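Local coordinates for DUF5751 domain-containing protein (Sulfolobus tokodaii, PDB 2RBG), which is of unknown function but belongs to the DUF5751 family and folds into a parallel beta sheet flanked by helices, at residues Y3-F17 with S31-I44. Sequence-based numbering, arbitrary orientation.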
ATOM      1  N   TYR A   3     -11.635 -17.228   0.873  1.00 24.34           N
ATOM      2  CA  TYR A   3     -10.453 -17.559   1.719  1.00 22.76           C
ATOM      3  C   TYR A   3     -10.884 -18.190   3.039  1.00 22.12           C
ATOM      4  O   TYR A   3     -11.821 -17.720   3.688  1.00 23.86           O
ATOM      5  CB  TYR A   3      -9.628 -16.296   1.979  1.00 22.59           C
ATOM      6  CG  TYR A   3      -8.999 -15.725   0.726  1.00 23.54           C
ATOM      7  CD1 TYR A   3      -9.365 -14.468   0.244  1.00 23.82           C
ATOM      8  CD2 TYR A   3      -8.052 -16.454   0.009  1.00 23.93           C
ATOM      9  CE1 TYR A   3      -8.800 -13.951  -0.923  1.00 25.31           C
ATOM     10  CE2 TYR A   3      -7.483 -15.947  -1.158  1.00 22.68           C
ATOM     11  CZ  TYR A   3      -7.861 -14.698  -1.618  1.00 25.21           C
ATOM     12  OH  TYR A   3      -7.301 -14.204  -2.776  1.00 27.53           O
ATOM     13  N   LYS A   4     -10.188 -19.253   3.430  1.00 18.90           N
ATOM     14  CA  LYS A   4     -10.493 -19.980   4.660  1.00 18.65           C
ATOM     15  C   LYS A   4      -9.391 -19.894   5.712  1.00 15.20           C
ATOM     16  O   LYS A   4      -9.661 -20.023   6.902  1.00 13.13           O
ATOM     17  CB  LYS A   4     -10.756 -21.454   4.335  1.00 21.41           C
ATOM     18  CG  LYS A   4     -11.885 -21.684   3.336  1.00 32.01           C
ATOM     19  CD  LYS A   4     -13.245 -21.346   3.930  1.00 36.58           C
ATOM     20  CE  LYS A   4     -13.614 -22.308   5.051  1.00 39.57           C
ATOM     21  NZ  LYS A   4     -14.951 -22.005   5.630  1.00 43.99           N
ATOM     22  N   ASN A   5      -8.149 -19.704   5.277  1.00 13.77           N
ATOM     23  CA  ASN A   5      -7.031 -19.612   6.214  1.00 13.94           C
ATOM     24  C   ASN A   5      -5.923 -18.770   5.602  1.00 14.07           C
ATOM     25  O   ASN A   5      -5.173 -19.229   4.742  1.00 13.93           O
ATOM     26  CB  ASN A   5      -6.514 -21.012   6.572  1.00 15.07           C
ATOM     27  CG  ASN A   5      -5.460 -20.985   7.667  1.00 19.05           C
ATOM     28  OD1 ASN A   5      -5.504 -20.146   8.567  1.00 18.93           O
ATOM     29  ND2 ASN A   5      -4.517 -21.919   7.608  1.00 23.13           N
ATOM     30  N   ILE A   6      -5.833 -17.532   6.066  1.00 12.56           N
ATOM     31  CA  ILE A   6      -4.855 -16.573   5.577  1.00 10.81           C
ATOM     32  C   ILE A   6      -3.463 -16.752   6.178  1.00  9.05           C
ATOM     33  O   ILE A   6      -3.314 -16.846   7.398  1.00 10.03           O
ATOM     34  CB  ILE A   6      -5.321 -15.130   5.885  1.00 10.42           C
ATOM     35  CG1 ILE A   6      -6.729 -14.902   5.322  1.00 14.05           C
ATOM     36  CG2 ILE A   6      -4.334 -14.125   5.308  1.00 10.54           C
ATOM     37  CD1 ILE A   6      -6.824 -15.037   3.815  1.00 13.83           C
ATOM     38  N   LEU A   7      -2.449 -16.815   5.317  1.00  7.97           N
ATOM     39  CA  LEU A   7      -1.073 -16.916   5.788  1.00  7.84           C
ATOM     40  C   LEU A   7      -0.627 -15.476   6.010  1.00  6.49           C
ATOM     41  O   LEU A   7      -0.575 -14.690   5.064  1.00  7.93           O
ATOM     42  CB  LEU A   7      -0.163 -17.557   4.738  1.00  7.80           C
ATOM     43  CG  LEU A   7       1.329 -17.532   5.098  1.00  8.47           C
ATOM     44  CD1 LEU A   7       1.577 -18.374   6.345  1.00  8.00           C
ATOM     45  CD2 LEU A   7       2.152 -18.056   3.928  1.00 10.59           C
ATOM     46  N   THR A   8      -0.327 -15.127   7.256  1.00  5.70           N
ATOM     47  CA  THR A   8       0.117 -13.776   7.580  1.00  6.42           C
ATOM     48  C   THR A   8       1.584 -13.796   7.978  1.00  6.87           C
ATOM     49  O   THR A   8       1.982 -14.534   8.881  1.00  7.76           O
ATOM     50  CB  THR A   8      -0.718 -13.175   8.735  1.00  6.58           C
ATOM     51  OG1 THR A   8      -2.067 -12.967   8.290  1.00  7.53           O
ATOM     52  CG2 THR A   8      -0.137 -11.837   9.180  1.00  7.99           C
ATOM     53  N   LEU A   9       2.385 -12.997   7.281  1.00  7.67           N
ATOM     54  CA  LEU A   9       3.809 -12.908   7.557  1.00  8.24           C
ATOM     55  C   LEU A   9       4.123 -11.486   7.994  1.00  8.48           C
ATOM     56  O   LEU A   9       3.691 -10.525   7.354  1.00  7.88           O
ATOM     57  CB  LEU A   9       4.620 -13.238   6.300  1.00  9.90           C
ATOM     58  CG  LEU A   9       4.262 -14.535   5.572  1.00 11.56           C
ATOM     59  CD1 LEU A   9       5.182 -14.709   4.369  1.00 10.95           C
ATOM     60  CD2 LEU A   9       4.389 -15.715   6.521  1.00 10.46           C
ATOM     61  N   ILE A  10       4.871 -11.352   9.082  1.00  7.53           N
ATOM     62  CA  ILE A  10       5.235 -10.031   9.570  1.00  7.34           C
ATOM     63  C   ILE A  10       6.621  -9.988  10.184  1.00  8.82           C
ATOM     64  O   ILE A  10       7.026 -10.888  10.917  1.00 10.17           O
ATOM     65  CB  ILE A  10       4.216  -9.505  10.617  1.00  8.96           C
ATOM     66  CG1 ILE A  10       4.690  -8.157  11.174  1.00  7.62           C
ATOM     67  CG2 ILE A  10       4.050 -10.525  11.748  1.00  9.63           C
ATOM     68  CD1 ILE A  10       3.637  -7.421  12.010  1.00 11.33           C
ATOM     69  N   SER A  11       7.353  -8.931   9.852  1.00  8.33           N
ATOM     70  CA  SER A  11       8.680  -8.714  10.397  1.00 10.47           C
ATOM     71  C   SER A  11       8.824  -7.212  10.611  1.00  9.11           C
ATOM     72  O   SER A  11       8.976  -6.450   9.659  1.00 11.58           O
ATOM     73  CB  SER A  11       9.760  -9.212   9.438  1.00 13.19           C
ATOM     74  OG  SER A  11      11.039  -9.085  10.036  1.00 19.72           O
ATOM     75  N   VAL A  12       8.745  -6.797  11.870  1.00 11.21           N
ATOM     76  CA  VAL A  12       8.866  -5.391  12.233  1.00 11.41           C
ATOM     77  C   VAL A  12       9.619  -5.265  13.547  1.00 15.63           C
ATOM     78  O   VAL A  12       9.804  -6.250  14.261  1.00 16.75           O
ATOM     79  CB  VAL A  12       7.480  -4.721  12.425  1.00 11.30           C
ATOM     80  CG1 VAL A  12       6.714  -4.714  11.113  1.00  8.11           C
ATOM     81  CG2 VAL A  12       6.689  -5.451  13.507  1.00 12.03           C
ATOM     82  N   ASN A  13      10.055  -4.048  13.856  1.00 17.25           N
ATOM     83  CA  ASN A  13      10.753  -3.783  15.105  1.00 20.47           C
ATOM     84  C   ASN A  13       9.701  -3.889  16.207  1.00 19.38           C
ATOM     85  O   ASN A  13       8.511  -3.718  15.946  1.00 18.17           O
ATOM     86  CB  ASN A  13      11.363  -2.378  15.083  1.00 23.13           C
ATOM     87  CG  ASN A  13      12.462  -2.238  14.047  1.00 31.36           C
ATOM     88  OD1 ASN A  13      13.470  -2.945  14.095  1.00 36.96           O
ATOM     89  ND2 ASN A  13      12.275  -1.318  13.105  1.00 34.18           N
ATOM     90  N   ASN A  14      10.134  -4.166  17.432  1.00 18.03           N
ATOM     91  CA  ASN A  14       9.207  -4.319  18.550  1.00 19.51           C
ATOM     92  C   ASN A  14       8.231  -3.164  18.762  1.00 20.09           C
ATOM     93  O   ASN A  14       7.081  -3.383  19.138  1.00 20.91           O
ATOM     94  CB  ASN A  14       9.974  -4.551  19.854  1.00 20.73           C
ATOM     95  CG  ASN A  14      10.884  -5.755  19.786  1.00 23.53           C
ATOM     96  OD1 ASN A  14      10.586  -6.734  19.106  1.00 22.26           O
ATOM     97  ND2 ASN A  14      11.996  -5.697  20.509  1.00 26.38           N
ATOM     98  N   ASP A  15       8.681  -1.937  18.524  1.00 20.00           N
ATOM     99  CA  ASP A  15       7.826  -0.773  18.729  1.00 23.11           C
ATOM    100  C   ASP A  15       6.677  -0.686  17.726  1.00 20.27           C
ATOM    101  O   ASP A  15       5.760   0.113  17.901  1.00 21.58           O
ATOM    102  CB  ASP A  15       8.659   0.512  18.664  1.00 23.65           C
ATOM    103  CG  ASP A  15       9.048   0.884  17.249  1.00 33.42           C
ATOM    104  OD1 ASP A  15       9.421  -0.022  16.473  1.00 37.24           O
ATOM    105  OD2 ASP A  15       8.990   2.087  16.910  1.00 40.07           O
ATOM    106  N   ASN A  16       6.725  -1.510  16.683  1.00 17.28           N
ATOM    107  CA  ASN A  16       5.686  -1.500  15.656  1.00 16.22           C
ATOM    108  C   ASN A  16       4.621  -2.590  15.769  1.00 17.13           C
ATOM    109  O   ASN A  16       3.635  -2.558  15.037  1.00 15.71           O
ATOM    110  CB  ASN A  16       6.315  -1.587  14.261  1.00 18.31           C
ATOM    111  CG  ASN A  16       6.757  -0.238  13.729  1.00 21.25           C
ATOM    112  OD1 ASN A  16       6.028   0.749  13.831  1.00 23.56           O
ATOM    113  ND2 ASN A  16       7.945  -0.195  13.137  1.00 19.07           N
ATOM    114  N   PHE A  17       4.799  -3.544  16.676  1.00 14.63           N
ATOM    115  CA  PHE A  17       3.826  -4.629  16.803  1.00 14.77           C
ATOM    116  C   PHE A  17       2.386  -4.196  17.049  1.00 14.87           C
ATOM    117  O   PHE A  17       1.474  -4.655  16.366  1.00  9.25           O
ATOM    118  CB  PHE A  17       4.251  -5.616  17.897  1.00 12.16           C
ATOM    119  CG  PHE A  17       5.352  -6.545  17.479  1.00 11.38           C
ATOM    120  CD1 PHE A  17       5.242  -7.291  16.307  1.00 13.83           C
ATOM    121  CD2 PHE A  17       6.502  -6.677  18.252  1.00 14.52           C
ATOM    122  CE1 PHE A  17       6.262  -8.154  15.909  1.00 14.54           C
ATOM    123  CE2 PHE A  17       7.526  -7.536  17.864  1.00 14.67           C
ATOM    124  CZ  PHE A  17       7.407  -8.276  16.692  1.00 14.46           C
ATOM    125  N   SER A  31     -10.857 -10.034   4.264  1.00 12.07           N
ATOM    126  CA  SER A  31     -10.608 -11.155   3.359  1.00 12.63           C
ATOM    127  C   SER A  31     -11.754 -12.161   3.323  1.00 14.41           C
ATOM    128  O   SER A  31     -11.863 -12.945   2.383  1.00 16.95           O
ATOM    129  CB  SER A  31      -9.326 -11.891   3.755  1.00 15.15           C
ATOM    130  OG  SER A  31      -9.542 -12.704   4.896  1.00 12.95           O
ATOM    131  N   GLY A  32     -12.595 -12.146   4.350  1.00 16.32           N
ATOM    132  CA  GLY A  32     -13.709 -13.076   4.404  1.00 17.33           C
ATOM    133  C   GLY A  32     -13.353 -14.306   5.213  1.00 17.70           C
ATOM    134  O   GLY A  32     -14.219 -15.111   5.565  1.00 16.74           O
ATOM    135  N   SER A  33     -12.068 -14.457   5.507  1.00 14.11           N
ATOM    136  CA  SER A  33     -11.598 -15.593   6.286  1.00 12.55           C
ATOM    137  C   SER A  33     -11.839 -15.331   7.764  1.00 16.51           C
ATOM    138  O   SER A  33     -11.834 -14.179   8.209  1.00 17.01           O
ATOM    139  CB  SER A  33     -10.103 -15.820   6.043  1.00 12.31           C
ATOM    140  OG  SER A  33      -9.631 -16.936   6.779  1.00 11.59           O
ATOM    141  N   LYS A  34     -12.054 -16.399   8.521  1.00 15.42           N
ATOM    142  CA  LYS A  34     -12.282 -16.277   9.952  1.00 17.53           C
ATOM    143  C   LYS A  34     -11.083 -16.884  10.668  1.00 17.01           C
ATOM    144  O   LYS A  34     -11.073 -16.999  11.892  1.00 17.51           O
ATOM    145  CB  LYS A  34     -13.561 -17.023  10.351  1.00 21.02           C
ATOM    146  CG  LYS A  34     -14.755 -16.753   9.436  1.00 25.18           C
ATOM    147  CD  LYS A  34     -15.037 -15.263   9.297  1.00 29.46           C
ATOM    148  CE  LYS A  34     -16.144 -15.001   8.283  1.00 31.20           C
ATOM    149  NZ  LYS A  34     -16.365 -13.542   8.052  1.00 29.05           N
ATOM    150  N   LYS A  35     -10.069 -17.255   9.888  1.00 16.37           N
ATOM    151  CA  LYS A  35      -8.856 -17.869  10.419  1.00 13.55           C
ATOM    152  C   LYS A  35      -7.594 -17.342   9.742  1.00 10.82           C
ATOM    153  O   LYS A  35      -7.606 -16.977   8.569  1.00 12.00           O
ATOM    154  CB  LYS A  35      -8.888 -19.383  10.209  1.00 14.65           C
ATOM    155  CG  LYS A  35     -10.030 -20.121  10.876  1.00 23.77           C
ATOM    156  CD  LYS A  35     -10.023 -21.585  10.444  1.00 29.96           C
ATOM    157  CE  LYS A  35     -11.066 -22.402  11.195  1.00 34.03           C
ATOM    158  NZ  LYS A  35     -10.764 -22.488  12.651  1.00 39.83           N
ATOM    159  N   THR A  36      -6.501 -17.320  10.492  1.00 11.15           N
ATOM    160  CA  THR A  36      -5.225 -16.888   9.947  1.00  9.64           C
ATOM    161  C   THR A  36      -4.112 -17.516  10.764  1.00  8.90           C
ATOM    162  O   THR A  36      -4.244 -17.701  11.977  1.00 11.37           O
ATOM    163  CB  THR A  36      -5.059 -15.343   9.973  1.00  9.30           C
ATOM    164  OG1 THR A  36      -3.804 -14.989   9.376  1.00 11.46           O
ATOM    165  CG2 THR A  36      -5.095 -14.814  11.404  1.00 10.57           C
ATOM    166  N   THR A  37      -3.034 -17.888  10.089  1.00  8.09           N
ATOM    167  CA  THR A  37      -1.884 -18.459  10.773  1.00  8.90           C
ATOM    168  C   THR A  37      -0.824 -17.374  10.633  1.00  9.34           C
ATOM    169  O   THR A  37      -0.342 -17.087   9.534  1.00 10.35           O
ATOM    170  CB  THR A  37      -1.441 -19.799  10.128  1.00 16.76           C
ATOM    171  OG1 THR A  37      -0.258 -20.272  10.783  1.00 18.76           O
ATOM    172  CG2 THR A  37      -1.183 -19.639   8.640  1.00 17.18           C
ATOM    173  N   ILE A  38      -0.510 -16.747  11.760  1.00  8.42           N
ATOM    174  CA  ILE A  38       0.435 -15.639  11.816  1.00  9.46           C
ATOM    175  C   ILE A  38       1.860 -16.067  12.131  1.00 10.38           C
ATOM    176  O   ILE A  38       2.113 -16.738  13.133  1.00 11.66           O
ATOM    177  CB  ILE A  38      -0.026 -14.616  12.868  1.00  9.91           C
ATOM    178  CG1 ILE A  38      -1.480 -14.229  12.597  1.00 12.94           C
ATOM    179  CG2 ILE A  38       0.872 -13.387  12.844  1.00  9.08           C
ATOM    180  CD1 ILE A  38      -2.100 -13.368  13.676  1.00 11.43           C
ATOM    181  N   ASN A  39       2.787 -15.656  11.273  1.00  6.80           N
ATOM    182  CA  ASN A  39       4.198 -15.988  11.434  1.00  8.56           C
ATOM    183  C   ASN A  39       4.994 -14.712  11.617  1.00  8.17           C
ATOM    184  O   ASN A  39       5.075 -13.879  10.713  1.00 12.28           O
ATOM    185  CB  ASN A  39       4.680 -16.759  10.209  1.00  6.67           C
ATOM    186  CG  ASN A  39       4.044 -18.126  10.113  1.00 11.85           C
ATOM    187  OD1 ASN A  39       4.534 -19.096  10.693  1.00 10.25           O
ATOM    188  ND2 ASN A  39       2.929 -18.208   9.402  1.00 11.82           N
ATOM    189  N   VAL A  40       5.584 -14.574  12.798  1.00  9.81           N
ATOM    190  CA  VAL A  40       6.345 -13.392  13.156  1.00 10.60           C
ATOM    191  C   VAL A  40       7.837 -13.683  13.209  1.00 11.33           C
ATOM    192  O   VAL A  40       8.279 -14.569  13.937  1.00 13.32           O
ATOM    193  CB  VAL A  40       5.899 -12.868  14.533  1.00 10.53           C
ATOM    194  CG1 VAL A  40       6.526 -11.509  14.807  1.00  9.46           C
ATOM    195  CG2 VAL A  40       4.380 -12.800  14.594  1.00 10.11           C
ATOM    196  N   PHE A  41       8.606 -12.929  12.433  1.00 10.47           N
ATOM    197  CA  PHE A  41      10.051 -13.094  12.395  1.00 10.56           C
ATOM    198  C   PHE A  41      10.618 -12.016  13.306  1.00 14.51           C
ATOM    199  O   PHE A  41      10.718 -10.848  12.932  1.00 12.82           O
ATOM    200  CB  PHE A  41      10.514 -12.962  10.948  1.00 11.18           C
ATOM    201  CG  PHE A  41       9.885 -13.984  10.044  1.00 13.39           C
ATOM    202  CD1 PHE A  41      10.391 -15.281   9.980  1.00 11.41           C
ATOM    203  CD2 PHE A  41       8.726 -13.681   9.331  1.00 13.82           C
ATOM    204  CE1 PHE A  41       9.750 -16.262   9.228  1.00 12.58           C
ATOM    205  CE2 PHE A  41       8.077 -14.656   8.575  1.00 16.09           C
ATOM    206  CZ  PHE A  41       8.591 -15.951   8.525  1.00 13.07           C
ATOM    207  N   THR A  42      10.964 -12.433  14.521  1.00 15.02           N
ATOM    208  CA  THR A  42      11.457 -11.517  15.539  1.00 14.54           C
ATOM    209  C   THR A  42      12.336 -12.254  16.543  1.00 15.87           C
ATOM    210  O   THR A  42      12.377 -13.481  16.558  1.00 14.97           O
ATOM    211  CB  THR A  42      10.255 -10.902  16.294  1.00 16.35           C
ATOM    212  OG1 THR A  42      10.715 -10.012  17.314  1.00 16.32           O
ATOM    213  CG2 THR A  42       9.417 -12.007  16.931  1.00 15.89           C
ATOM    214  N   GLU A  43      13.032 -11.496  17.384  1.00 18.33           N
ATOM    215  CA  GLU A  43      13.889 -12.082  18.410  1.00 22.06           C
ATOM    216  C   GLU A  43      13.174 -12.027  19.758  1.00 23.02           C
ATOM    217  O   GLU A  43      13.675 -12.530  20.763  1.00 22.29           O
ATOM    218  CB  GLU A  43      15.215 -11.318  18.495  1.00 21.32           C
ATOM    219  CG  GLU A  43      16.031 -11.333  17.210  1.00 26.43           C
ATOM    220  CD  GLU A  43      16.356 -12.739  16.736  1.00 31.13           C
ATOM    221  OE1 GLU A  43      16.865 -13.535  17.552  1.00 33.47           O
ATOM    222  OE2 GLU A  43      16.105 -13.047  15.549  1.00 32.35           O
ATOM    223  N   ILE A  44      11.993 -11.417  19.764  1.00 23.91           N
ATOM    224  CA  ILE A  44      11.195 -11.276  20.979  1.00 26.52           C
ATOM    225  C   ILE A  44      10.546 -12.608  21.372  1.00 27.74           C
ATOM    226  O   ILE A  44      10.343 -13.478  20.525  1.00 24.73           O
ATOM    227  CB  ILE A  44      10.105 -10.196  20.766  1.00 28.12           C
ATOM    228  CG1 ILE A  44       9.822  -9.465  22.076  1.00 28.57           C
ATOM    229  CG2 ILE A  44       8.833 -10.830  20.216  1.00 24.21           C
ATOM    230  CD1 ILE A  44       8.910  -8.265  21.904  1.00 31.00           C
TER
HETATM  231  O   HOH W   1     -13.401 -15.187   1.093  1.00 36.60           O
HETATM  232  O   HOH W   2     -12.261 -19.180   7.846  1.00 18.69           O
HETATM  233  O   HOH W   3      11.051  -7.496  16.495  1.00 13.55           O
HETATM  234  O   HOH W   4       8.718  -8.843  13.771  1.00 15.45           O
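I10 and V40 run alongside each other, their CG2 methyls 3.7 Å apart, at the apolar centre of a beta-alpha-beta unit in which parallel strands 6-11 and 35-41 are joined by helix 17-31. F17, at the start of that helix, extends the cluster: its CE1 approaches V40 CG1 at 3.5 Å. Y20 and I24 of the same helix pack against I10 and T8 respectively. On the other face of the sheet, L9 CD2 rests on N39 CB, while L7, its CG trans to the amide nitrogen (chi1 173°), turns CD1 on to N39 ND2, 3.3 Å away; N39 OD1 accepts a hydrogen bond from W70 NE1.

Between these faces the backbone ladder gives the parallel pattern in a worked case: T8 faces I38 yet bonds to its two neighbours, T8 N to T37 O and N39 N to T8 O.

Toward the strand starts, T8 OG1 donates to T36 OG1 (2.9 Å), and T36 OG1 in turn donates to I6 O from 44° out of the carbonyl plane. T37 N meets the same oxygen almost straight ahead (C=O...N 163°). At the polar edge a water bridges K4 O and K34 N, and K35 O takes two donors, I6 N at 3.1 Å and S33 OG at 2.7 Å, the hydroxyl lying in the carbonyl plane on a lone pair.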